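Nicotinate-nucleotide pyrophosphorylase (Ehrlichia chaffeensis, PDB 3L0G) probably catalyses the transfer of a phosphoribosyl group to quinolinate with loss of carbon dioxide, giving nicotinate mononucleotide on the way to NAD(+). Local coordinates at residues E74-M79 against R117-F122; K90-I95 against V165-G170; K152-P155 against L160-Y163; I212-D215 against Q219-E222. All blocks are in the same frame, centred on the assembly; numbering follows the deposited sequence.

Contact 1. Residues E74-M79 against R117-F122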
loop_
_atom_site.group_PDB
_atom_site.type_symbol
_atom_site.label_atom_id
_atom_site.label_comp_id
_atom_site.label_asym_id
_atom_site.label_seq_id
_atom_site.Cartn_x
_atom_site.Cartn_y
_atom_site.Cartn_z
ATOM N N GLU C 74 -7.040 12.223 -11.962
ATOM C CA GLU C 74 -7.312 11.268 -13.023
ATOM C C GLU C 74 -7.522 9.858 -12.480
ATOM O O GLU C 74 -8.459 9.169 -12.888
ATOM C CB GLU C 74 -6.215 11.252 -14.095
ATOM C CG GLU C 74 -5.958 12.602 -14.806
ATOM C CD GLU C 74 -4.806 12.533 -15.831
ATOM O OE1 GLU C 74 -5.066 12.005 -16.927
ATOM O OE2 GLU C 74 -3.668 12.990 -15.558
ATOM N N GLU C 75 -6.665 9.422 -11.556
ATOM C CA GLU C 75 -6.746 8.035 -11.090
ATOM C C GLU C 75 -8.039 7.804 -10.304
ATOM O O GLU C 75 -8.716 6.793 -10.493
ATOM C CB GLU C 75 -5.527 7.653 -10.246
ATOM C CG GLU C 75 -5.443 6.152 -10.080
ATOM C CD GLU C 75 -4.158 5.681 -9.461
ATOM O OE1 GLU C 75 -3.084 6.174 -9.855
ATOM O OE2 GLU C 75 -4.234 4.782 -8.600
ATOM N N VAL C 76 -8.378 8.740 -9.427
ATOM C CA VAL C 76 -9.636 8.665 -8.685
ATOM C C VAL C 76 -10.874 8.675 -9.611
ATOM O O VAL C 76 -11.787 7.838 -9.450
ATOM C CB VAL C 76 -9.760 9.798 -7.619
ATOM C CG1 VAL C 76 -11.067 9.659 -6.841
ATOM C CG2 VAL C 76 -8.578 9.784 -6.673
ATOM N N PHE C 77 -10.919 9.594 -10.576
ATOM C CA PHE C 77 -12.058 9.629 -11.498
ATOM C C PHE C 77 -12.148 8.330 -12.275
ATOM O O PHE C 77 -13.263 7.841 -12.511
ATOM C CB PHE C 77 -12.050 10.827 -12.470
ATOM C CG PHE C 77 -12.462 12.172 -11.846
ATOM C CD1 PHE C 77 -13.094 12.262 -10.611
ATOM C CD2 PHE C 77 -12.223 13.334 -12.529
ATOM C CE1 PHE C 77 -13.449 13.494 -10.070
ATOM C CE2 PHE C 77 -12.586 14.592 -11.994
ATOM C CZ PHE C 77 -13.197 14.661 -10.765
ATOM N N ASN C 78 -10.988 7.764 -12.642
ATOM C CA ASN C 78 -10.921 6.533 -13.442
ATOM C C ASN C 78 -11.363 5.266 -12.708
ATOM O O ASN C 78 -11.675 4.283 -13.345
ATOM C CB ASN C 78 -9.515 6.315 -14.042
ATOM C CG ASN C 78 -9.178 7.332 -15.119
ATOM O OD1 ASN C 78 -8.004 7.507 -15.515
ATOM N ND2 ASN C 78 -10.190 8.031 -15.573
ATOM N N MET C 79 -11.409 5.305 -11.380
ATOM C CA MET C 79 -11.983 4.208 -10.597
ATOM C C MET C 79 -13.493 4.099 -10.829
ATOM O O MET C 79 -14.053 3.022 -10.695
ATOM C CB MET C 79 -11.713 4.410 -9.095
ATOM C CG MET C 79 -10.244 4.425 -8.729
ATOM S SD MET C 79 -9.992 4.936 -7.004
ATOM C CE MET C 79 -10.625 3.487 -6.156
ATOM N N ARG C 117 -13.725 15.680 -1.413
ATOM C CA ARG C 117 -12.794 16.240 -0.463
ATOM C C ARG C 117 -11.409 15.577 -0.633
ATOM O O ARG C 117 -10.380 16.256 -0.607
ATOM C CB ARG C 117 -13.355 16.124 0.951
ATOM C CG ARG C 117 -12.492 16.632 2.077
ATOM C CD ARG C 117 -11.737 17.924 1.780
ATOM N NE ARG C 117 -12.600 18.957 1.311
ATOM C CZ ARG C 117 -12.189 20.048 0.687
ATOM N NH1 ARG C 117 -10.907 20.299 0.475
ATOM N NH2 ARG C 117 -13.083 20.906 0.284
ATOM N N VAL C 118 -11.383 14.271 -0.867
ATOM C CA VAL C 118 -10.107 13.570 -1.151
ATOM C C VAL C 118 -9.339 14.200 -2.329
ATOM O O VAL C 118 -8.176 14.569 -2.211
ATOM C CB VAL C 118 -10.337 12.021 -1.308
ATOM C CG1 VAL C 118 -9.162 11.301 -2.033
ATOM C CG2 VAL C 118 -10.560 11.403 0.081
ATOM N N ILE C 119 -10.013 14.363 -3.449
ATOM C CA ILE C 119 -9.390 14.936 -4.608
ATOM C C ILE C 119 -8.944 16.383 -4.329
ATOM O O ILE C 119 -7.810 16.746 -4.662
ATOM C CB ILE C 119 -10.341 14.836 -5.824
ATOM C CG1 ILE C 119 -10.412 13.378 -6.289
ATOM C CG2 ILE C 119 -9.883 15.704 -6.957
ATOM C CD1 ILE C 119 -11.578 13.098 -7.284
ATOM N N LEU C 120 -9.795 17.187 -3.694
ATOM C CA LEU C 120 -9.438 18.572 -3.464
ATOM C C LEU C 120 -8.230 18.643 -2.528
ATOM O O LEU C 120 -7.306 19.447 -2.745
ATOM C CB LEU C 120 -10.639 19.414 -2.925
ATOM C CG LEU C 120 -11.752 19.731 -3.943
ATOM C CD1 LEU C 120 -12.884 20.567 -3.266
ATOM C CD2 LEU C 120 -11.260 20.454 -5.274
ATOM N N ASN C 121 -8.219 17.828 -1.476
ATOM C CA ASN C 121 -7.110 17.929 -0.490
ATOM C C ASN C 121 -5.803 17.602 -1.178
ATOM O O ASN C 121 -4.759 18.268 -0.942
ATOM C CB ASN C 121 -7.327 17.054 0.755
ATOM C CG ASN C 121 -8.442 17.584 1.681
ATOM O OD1 ASN C 121 -8.823 18.751 1.614
ATOM N ND2 ASN C 121 -8.976 16.717 2.526
ATOM N N PHE C 122 -5.833 16.594 -2.060
ATOM C CA PHE C 122 -4.605 16.274 -2.834
ATOM C C PHE C 122 -4.115 17.437 -3.707
ATOM O O PHE C 122 -2.929 17.808 -3.632
ATOM C CB PHE C 122 -4.742 15.017 -3.695
ATOM C CG PHE C 122 -4.523 13.719 -2.941
ATOM C CD1 PHE C 122 -5.501 12.759 -2.909
ATOM C CD2 PHE C 122 -3.340 13.453 -2.304
ATOM C CE1 PHE C 122 -5.310 11.553 -2.236
ATOM C CE2 PHE C 122 -3.118 12.231 -1.644
ATOM C CZ PHE C 122 -4.114 11.297 -1.605
#
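Between segments 74-79 and 117-122 the CA atoms of Val76 and Ile119 are the nearest pair, 7.5 Å apart, a spacing that small branched side chains can fill. Val76 and Ile119 both point their CB atoms at the facing helix and slide past each other in opposite directions. Ile119 does most of the reaching: with CG1 anti to its carbonyl carbon (chi1 -72°) and the chain extended beyond, CD1 is carried across to the other helix. There this methyl packs against Val76 CG1 at 3.5 Å, while Ile119 CG1 follows behind it, 3.8 Å from the same Val76 methyl. Ile119 CD1 also meets Phe77 CE1 at 3.4 Å, obliquely to the ring, and the two side chains cross at about a right angle. Phe77 leaves its backbone to one side of the direct line to the other helix, but its ring comes back within touch of Ile119. That ring also meets Phe57 and Tyr86 of the antiparallel sheet, so the contact belongs to the helix-on-sheet core of the N-terminal domain. Away from the hydrophobic seam, Arg117 NH1 donates to Asn121 OD1 one turn on, at 2.8 Å. The amide oxygen lies close to the guanidinium plane, whereas the nitrogen stands 39° above the carbonyl plane; Asn121 ND2 then bonds to Arg151 O of the second subunit. Between the two segments, then, cohesion comes from buried apolar surface and the fit of methyl groups, while the Arg117-Asn121 pair lies on another side of helix 116-139, where Asn121 meets the second subunit.

Contact 2. Residues K90-I95 against V165-G170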
loop_
_atom_site.group_PDB
_atom_site.type_symbol
_atom_site.label_atom_id
_atom_site.label_comp_id
_atom_site.label_asym_id
_atom_site.label_seq_id
_atom_site.Cartn_x
_atom_site.Cartn_y
_atom_site.Cartn_z
ATOM N N LYS C 90 -5.946 21.458 -17.833
ATOM C CA LYS C 90 -4.619 21.879 -17.468
ATOM C C LYS C 90 -3.827 20.649 -16.982
ATOM O O LYS C 90 -4.394 19.736 -16.387
ATOM C CB LYS C 90 -4.704 22.986 -16.398
ATOM C CG LYS C 90 -5.338 24.303 -16.896
ATOM C CD LYS C 90 -4.448 25.075 -17.850
ATOM C CE LYS C 90 -5.149 26.320 -18.434
ATOM N NZ LYS C 90 -6.088 25.945 -19.576
ATOM N N LYS C 91 -2.539 20.607 -17.276
ATOM C CA LYS C 91 -1.658 19.526 -16.833
ATOM C C LYS C 91 -0.731 20.033 -15.735
ATOM O O LYS C 91 -0.524 21.248 -15.568
ATOM C CB LYS C 91 -0.796 18.997 -18.011
ATOM N N ASP C 92 -0.132 19.088 -15.023
ATOM C CA ASP C 92 0.833 19.422 -13.997
ATOM C C ASP C 92 1.996 20.260 -14.544
ATOM O O ASP C 92 2.586 19.943 -15.567
ATOM C CB ASP C 92 1.336 18.152 -13.306
ATOM C CG ASP C 92 0.380 17.656 -12.217
ATOM O OD1 ASP C 92 -0.832 17.976 -12.248
ATOM O OD2 ASP C 92 0.855 16.945 -11.306
ATOM N N GLY C 93 2.289 21.356 -13.858
ATOM C CA GLY C 93 3.332 22.277 -14.287
ATOM C C GLY C 93 2.804 23.476 -15.058
ATOM O O GLY C 93 3.533 24.462 -15.225
ATOM N N ASP C 94 1.559 23.406 -15.549
ATOM C CA ASP C 94 0.900 24.602 -16.113
ATOM C C ASP C 94 0.741 25.681 -15.042
ATOM O O ASP C 94 0.405 25.401 -13.870
ATOM C CB ASP C 94 -0.469 24.285 -16.677
ATOM C CG ASP C 94 -0.412 23.450 -17.954
ATOM O OD1 ASP C 94 0.634 23.386 -18.623
ATOM O OD2 ASP C 94 -1.446 22.839 -18.286
ATOM N N ILE C 95 1.021 26.914 -15.446
ATOM C CA ILE C 95 0.824 28.066 -14.608
ATOM C C ILE C 95 -0.478 28.710 -15.079
ATOM O O ILE C 95 -0.650 29.002 -16.273
ATOM C CB ILE C 95 2.056 29.035 -14.672
ATOM C CG1 ILE C 95 3.291 28.296 -14.125
ATOM C CG2 ILE C 95 1.769 30.342 -13.880
ATOM C CD1 ILE C 95 4.640 29.104 -14.060
ATOM N N VAL C 165 7.620 19.540 -5.764
ATOM C CA VAL C 165 8.797 20.424 -5.866
ATOM C C VAL C 165 9.414 20.385 -7.281
ATOM O O VAL C 165 9.706 21.429 -7.852
ATOM C CB VAL C 165 9.867 20.095 -4.798
ATOM C CG1 VAL C 165 11.203 20.815 -5.126
ATOM C CG2 VAL C 165 9.341 20.484 -3.396
ATOM N N CYS C 166 9.566 19.193 -7.860
ATOM C CA CYS C 166 9.998 19.068 -9.248
ATOM C C CYS C 166 9.004 19.697 -10.245
ATOM O O CYS C 166 9.420 20.409 -11.142
ATOM C CB CYS C 166 10.363 17.604 -9.600
ATOM S SG CYS C 166 11.840 17.015 -8.568
ATOM N N ILE C 167 7.704 19.483 -10.062
ATOM C CA ILE C 167 6.717 20.170 -10.899
ATOM C C ILE C 167 6.930 21.672 -10.860
ATOM O O ILE C 167 6.794 22.320 -11.894
ATOM C CB ILE C 167 5.239 19.826 -10.541
ATOM C CG1 ILE C 167 4.973 18.345 -10.797
ATOM C CG2 ILE C 167 4.235 20.693 -11.370
ATOM C CD1 ILE C 167 5.405 17.835 -12.220
ATOM N N GLY C 168 7.308 22.201 -9.695
ATOM C CA GLY C 168 7.536 23.642 -9.499
ATOM C C GLY C 168 8.863 24.222 -9.981
ATOM O O GLY C 168 9.081 25.450 -9.874
ATOM N N GLY C 169 9.734 23.367 -10.532
ATOM C CA GLY C 169 11.020 23.777 -11.108
ATOM C C GLY C 169 12.203 23.420 -10.219
ATOM O O GLY C 169 13.331 23.770 -10.531
ATOM N N GLY C 170 11.943 22.739 -9.105
ATOM C CA GLY C 170 12.983 22.319 -8.167
ATOM C C GLY C 170 13.564 20.938 -8.468
ATOM O O GLY C 170 13.225 20.304 -9.477
#
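A type II beta turn, Lys91 to Asp94, brings Gly93 against Ile167 in the last turn of helix 158-167, joining the N-terminal domain to the C-terminal one. The turn is closed by Asp94 N to Lys91 O at 3.0 Å and reinforced by Lys91 N, which donates to Asp94 OD2 from above the carboxylate plane. Gly93 occupies the third position of the turn with a positive phi of 98°, a conformation that a residue without a side chain takes up easily. The helix end across from it is a Schellman motif: Gly169, again at positive phi, donates its N to Cys166 O, and Gly170 N reaches back to Val165 O. Just before this glycine run, Ile167 offers CG2, anti to its backbone N, to the turn; the methyl sits 3.2 Å from Gly93 N and 3.4 Å from Gly93 CA, a snug fit on bare backbone. Asp92 flanks the isoleucine, its CB 4.2 Å from Ile167 CD1, but its carboxylate serves other partners. Asp92 OD1 bonds to Ile70 N at the start of helix 70-79, and Asp92 OD2 to both Gly69 N and Tyr163 OH.

Contact 3. Residues K152-P155 against L160-Y163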
loop_
_atom_site.group_PDB
_atom_site.type_symbol
_atom_site.label_atom_id
_atom_site.label_comp_id
_atom_site.label_asym_id
_atom_site.label_seq_id
_atom_site.Cartn_x
_atom_site.Cartn_y
_atom_site.Cartn_z
ATOM N N LYS C 152 12.172 16.888 5.028
ATOM C CA LYS C 152 11.193 17.465 5.925
ATOM C C LYS C 152 9.906 17.617 5.143
ATOM O O LYS C 152 9.398 18.725 4.895
ATOM C CB LYS C 152 11.672 18.798 6.468
ATOM C CG LYS C 152 12.919 18.697 7.308
ATOM C CD LYS C 152 13.516 20.071 7.546
ATOM C CE LYS C 152 14.461 20.063 8.722
ATOM N NZ LYS C 152 15.565 21.005 8.507
ATOM N N THR C 153 9.383 16.456 4.763
ATOM C CA THR C 153 8.153 16.349 4.031
ATOM C C THR C 153 7.001 15.948 4.967
ATOM O O THR C 153 7.200 15.615 6.137
ATOM C CB THR C 153 8.386 15.321 2.896
ATOM O OG1 THR C 153 8.997 14.145 3.448
ATOM C CG2 THR C 153 9.358 15.885 1.833
ATOM N N THR C 154 5.787 15.974 4.434
ATOM C CA THR C 154 4.593 15.567 5.139
ATOM C C THR C 154 4.629 14.031 5.264
ATOM O O THR C 154 4.855 13.338 4.264
ATOM C CB THR C 154 3.342 16.009 4.356
ATOM O OG1 THR C 154 3.499 17.371 3.931
ATOM C CG2 THR C 154 2.048 15.856 5.184
ATOM N N PRO C 155 4.462 13.504 6.500
ATOM C CA PRO C 155 4.490 12.073 6.740
ATOM C C PRO C 155 3.527 11.320 5.860
ATOM O O PRO C 155 2.357 11.668 5.785
ATOM C CB PRO C 155 4.107 11.951 8.217
ATOM C CG PRO C 155 4.728 13.215 8.818
ATOM C CD PRO C 155 4.411 14.277 7.765
ATOM N N LEU C 160 4.983 12.274 -3.065
ATOM C CA LEU C 160 4.145 13.355 -3.637
ATOM C C LEU C 160 4.780 14.746 -3.433
ATOM O O LEU C 160 4.707 15.611 -4.306
ATOM C CB LEU C 160 2.750 13.360 -3.029
ATOM C CG LEU C 160 1.833 14.495 -3.489
ATOM C CD1 LEU C 160 1.701 14.511 -5.026
ATOM C CD2 LEU C 160 0.508 14.386 -2.805
ATOM N N ASP C 161 5.401 14.961 -2.275
ATOM C CA ASP C 161 5.961 16.288 -1.940
ATOM C C ASP C 161 7.177 16.575 -2.810
ATOM O O ASP C 161 7.278 17.649 -3.435
ATOM C CB ASP C 161 6.272 16.405 -0.441
ATOM C CG ASP C 161 4.999 16.572 0.430
ATOM O OD1 ASP C 161 3.853 16.459 -0.092
ATOM O OD2 ASP C 161 5.152 16.794 1.656
ATOM N N LYS C 162 8.062 15.587 -2.928
ATOM C CA LYS C 162 9.228 15.750 -3.779
ATOM C C LYS C 162 8.821 15.881 -5.252
ATOM O O LYS C 162 9.408 16.663 -5.950
ATOM C CB LYS C 162 10.267 14.642 -3.576
ATOM C CG LYS C 162 11.108 14.849 -2.306
ATOM C CD LYS C 162 12.017 13.702 -2.051
ATOM C CE LYS C 162 13.013 14.017 -0.950
ATOM N NZ LYS C 162 13.998 15.001 -1.416
ATOM N N TYR C 163 7.821 15.127 -5.699
ATOM C CA TYR C 163 7.281 15.281 -7.049
ATOM C C TYR C 163 6.769 16.718 -7.320
ATOM O O TYR C 163 6.947 17.275 -8.405
ATOM C CB TYR C 163 6.118 14.280 -7.245
ATOM C CG TYR C 163 5.255 14.541 -8.471
ATOM C CD1 TYR C 163 5.663 14.139 -9.746
ATOM C CD2 TYR C 163 4.029 15.159 -8.363
ATOM C CE1 TYR C 163 4.857 14.387 -10.880
ATOM C CE2 TYR C 163 3.220 15.402 -9.501
ATOM C CZ TYR C 163 3.639 15.020 -10.737
ATOM O OH TYR C 163 2.818 15.286 -11.830
#
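Asp161, in the first turn of helix 158-167, reaches back to Thr154 in the loop that leads into that same helix, the loop after the first strand of the parallel-stranded alpha/beta barrel-like domain of quinolinate phosphoribosyltransferases. One carboxylate oxygen does the gripping. Asp161 OD2 accepts from Thr154 N at 3.0 Å, nearly in line with its own C-O bond and with a straight N-H...O angle of 169°, and from Thr154 OG1 at 2.9 Å on its syn lone pair. The threonine is turned to make this possible: OG1 lies beside the backbone N (chi1 -46°), so hydroxyl and amide converge on the same acceptor while the two side chains cross at about a right angle. A hydroxyl one carbon from the backbone can converge with its own amide on one acceptor, while the extra methyl adds apolar bulk; a short acid is suited to receive both. Thr153 is turned otherwise. Its OG1 sits between backbone N and carbonyl carbon (chi1 49°) and bonds to Arg158 NE, which sets CG2 alongside the aspartate, 3.9 Å from Asp161 CB. The loop also lies at a subunit interface, where Thr154 packs on Thr154 of the second subunit. The remaining carboxylate oxygen is engaged as well, fixing the rotation of the group from its other end: Asp161 OD1 receives a hydrogen bond from His125 NE2 of helix 116-139.

Contact 4. Residues I212-D215 against Q219-E222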
loop_
_atom_site.group_PDB
_atom_site.type_symbol
_atom_site.label_atom_id
_atom_site.label_comp_id
_atom_site.label_asym_id
_atom_site.label_seq_id
_atom_site.Cartn_x
_atom_site.Cartn_y
_atom_site.Cartn_z
ATOM N N ILE C 212 28.177 15.938 2.842
ATOM C CA ILE C 212 28.294 16.092 4.293
ATOM C C ILE C 212 27.784 17.456 4.762
ATOM O O ILE C 212 28.050 18.475 4.129
ATOM C CB ILE C 212 29.737 15.852 4.756
ATOM C CG1 ILE C 212 29.861 15.959 6.299
ATOM C CG2 ILE C 212 30.692 16.806 4.041
ATOM C CD1 ILE C 212 31.232 15.414 6.879
ATOM N N GLU C 213 27.021 17.484 5.846
ATOM C CA GLU C 213 26.588 18.773 6.381
ATOM C C GLU C 213 27.542 19.373 7.417
ATOM O O GLU C 213 28.022 18.707 8.353
ATOM C CB GLU C 213 25.141 18.779 6.860
ATOM C CG GLU C 213 24.700 17.660 7.681
ATOM C CD GLU C 213 23.331 17.916 8.341
ATOM O OE1 GLU C 213 23.261 17.833 9.601
ATOM O OE2 GLU C 213 22.354 18.210 7.587
ATOM N N CYS C 214 27.825 20.646 7.201
ATOM C CA CYS C 214 28.737 21.422 8.012
ATOM C C CYS C 214 27.987 22.611 8.607
ATOM O O CYS C 214 27.176 23.245 7.923
ATOM C CB CYS C 214 29.856 21.924 7.116
ATOM S SG CYS C 214 30.870 20.628 6.313
ATOM N N ASP C 215 28.246 22.937 9.862
ATOM C CA ASP C 215 27.707 24.173 10.409
ATOM C C ASP C 215 28.726 25.212 10.826
ATOM O O ASP C 215 28.350 26.206 11.409
ATOM C CB ASP C 215 26.655 23.930 11.495
ATOM C CG ASP C 215 27.153 23.121 12.626
ATOM O OD1 ASP C 215 28.391 22.996 12.783
ATOM O OD2 ASP C 215 26.281 22.592 13.365
ATOM N N GLN C 219 34.474 22.898 9.859
ATOM C CA GLN C 219 33.932 21.648 9.298
ATOM C C GLN C 219 33.942 21.618 7.788
ATOM O O GLN C 219 34.177 20.574 7.192
ATOM C CB GLN C 219 32.529 21.390 9.832
ATOM C CG GLN C 219 32.519 21.061 11.317
ATOM C CD GLN C 219 31.151 20.721 11.814
ATOM O OE1 GLN C 219 30.167 21.319 11.382
ATOM N NE2 GLN C 219 31.063 19.739 12.706
ATOM N N VAL C 220 33.736 22.768 7.157
ATOM C CA VAL C 220 33.925 22.878 5.723
ATOM C C VAL C 220 35.391 22.579 5.319
ATOM O O VAL C 220 35.649 21.788 4.408
ATOM C CB VAL C 220 33.543 24.263 5.206
ATOM C CG1 VAL C 220 33.937 24.389 3.762
ATOM C CG2 VAL C 220 32.017 24.528 5.392
ATOM N N GLU C 221 36.339 23.185 6.023
ATOM C CA GLU C 221 37.764 22.954 5.746
ATOM C C GLU C 221 38.151 21.473 5.843
ATOM O O GLU C 221 38.901 20.966 4.978
ATOM C CB GLU C 221 38.653 23.795 6.678
ATOM C CG GLU C 221 38.705 25.262 6.255
ATOM C CD GLU C 221 39.297 26.194 7.305
ATOM O OE1 GLU C 221 39.155 25.923 8.505
ATOM O OE2 GLU C 221 39.886 27.231 6.924
ATOM N N GLU C 222 37.643 20.789 6.881
ATOM C CA GLU C 222 37.987 19.386 7.109
ATOM C C GLU C 222 37.309 18.477 6.072
ATOM O O GLU C 222 37.887 17.494 5.652
ATOM C CB GLU C 222 37.652 18.934 8.543
ATOM C CG GLU C 222 38.036 17.486 8.835
ATOM C CD GLU C 222 37.734 17.033 10.256
ATOM O OE1 GLU C 222 37.135 17.790 11.067
ATOM O OE2 GLU C 222 38.134 15.895 10.579
#
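Gln219 turns its amide toward Asp215 and its CB toward Cys214, so that one side chain meets both the last strand residue and the one after it. CG of Gln219 stands beside its backbone N (chi1 -68°), and the stretched chain delivers OE1 to the donor Asp215 N, 2.9 Å away and nearly in line with the C=O bond. The length and neutral carbonyl of glutamine suit this capture of a backbone N-H just past the strand. Asp215 starts away from the helix, yet its carboxylate comes back with its plane nearly parallel to that of the amide, 13° apart. Its OD1 comes 2.8 Å from Gln219 OE1; both are acceptors, so this is proximity without a bond, and probably unfavourable for a charged carboxylate. Cys214, small enough to sit under the helix, has its CB 3.8 Å from Gln219 CB and equally far from Val220 CG2. The contact packs the end of strand 210-214 on the first turns of helix 217-225, within the beta-alpha-beta unit completed by strand 230-234. Val220 packs onto Ile231 and Leu233 of the next strand and also touches Val248 of helix 238-248, while Gln219 touches Ile194 of helix 194-204.

From the N terminus, contact 1 closes the first loop, bringing helix 116-139 back onto helix 70-79 within the N-terminal domain. Contact 2 starts inside that loop and ends beyond it, so the two cross; its long closure ties the N-terminal domain to the end of helix 158-167. Contact 3 is nested within contact 2 and closes a short loop entering that helix; the two contacts share it and touch through Asp92 and Tyr163. Contacts 1 and 3 follow in series, yet touch through Phe122 and Leu160, and both border the second subunit. Contact 4 comes last, a separate local closure between a strand of the parallel sheet and the helix that follows it, its centre about 44 Å from that of contact 1.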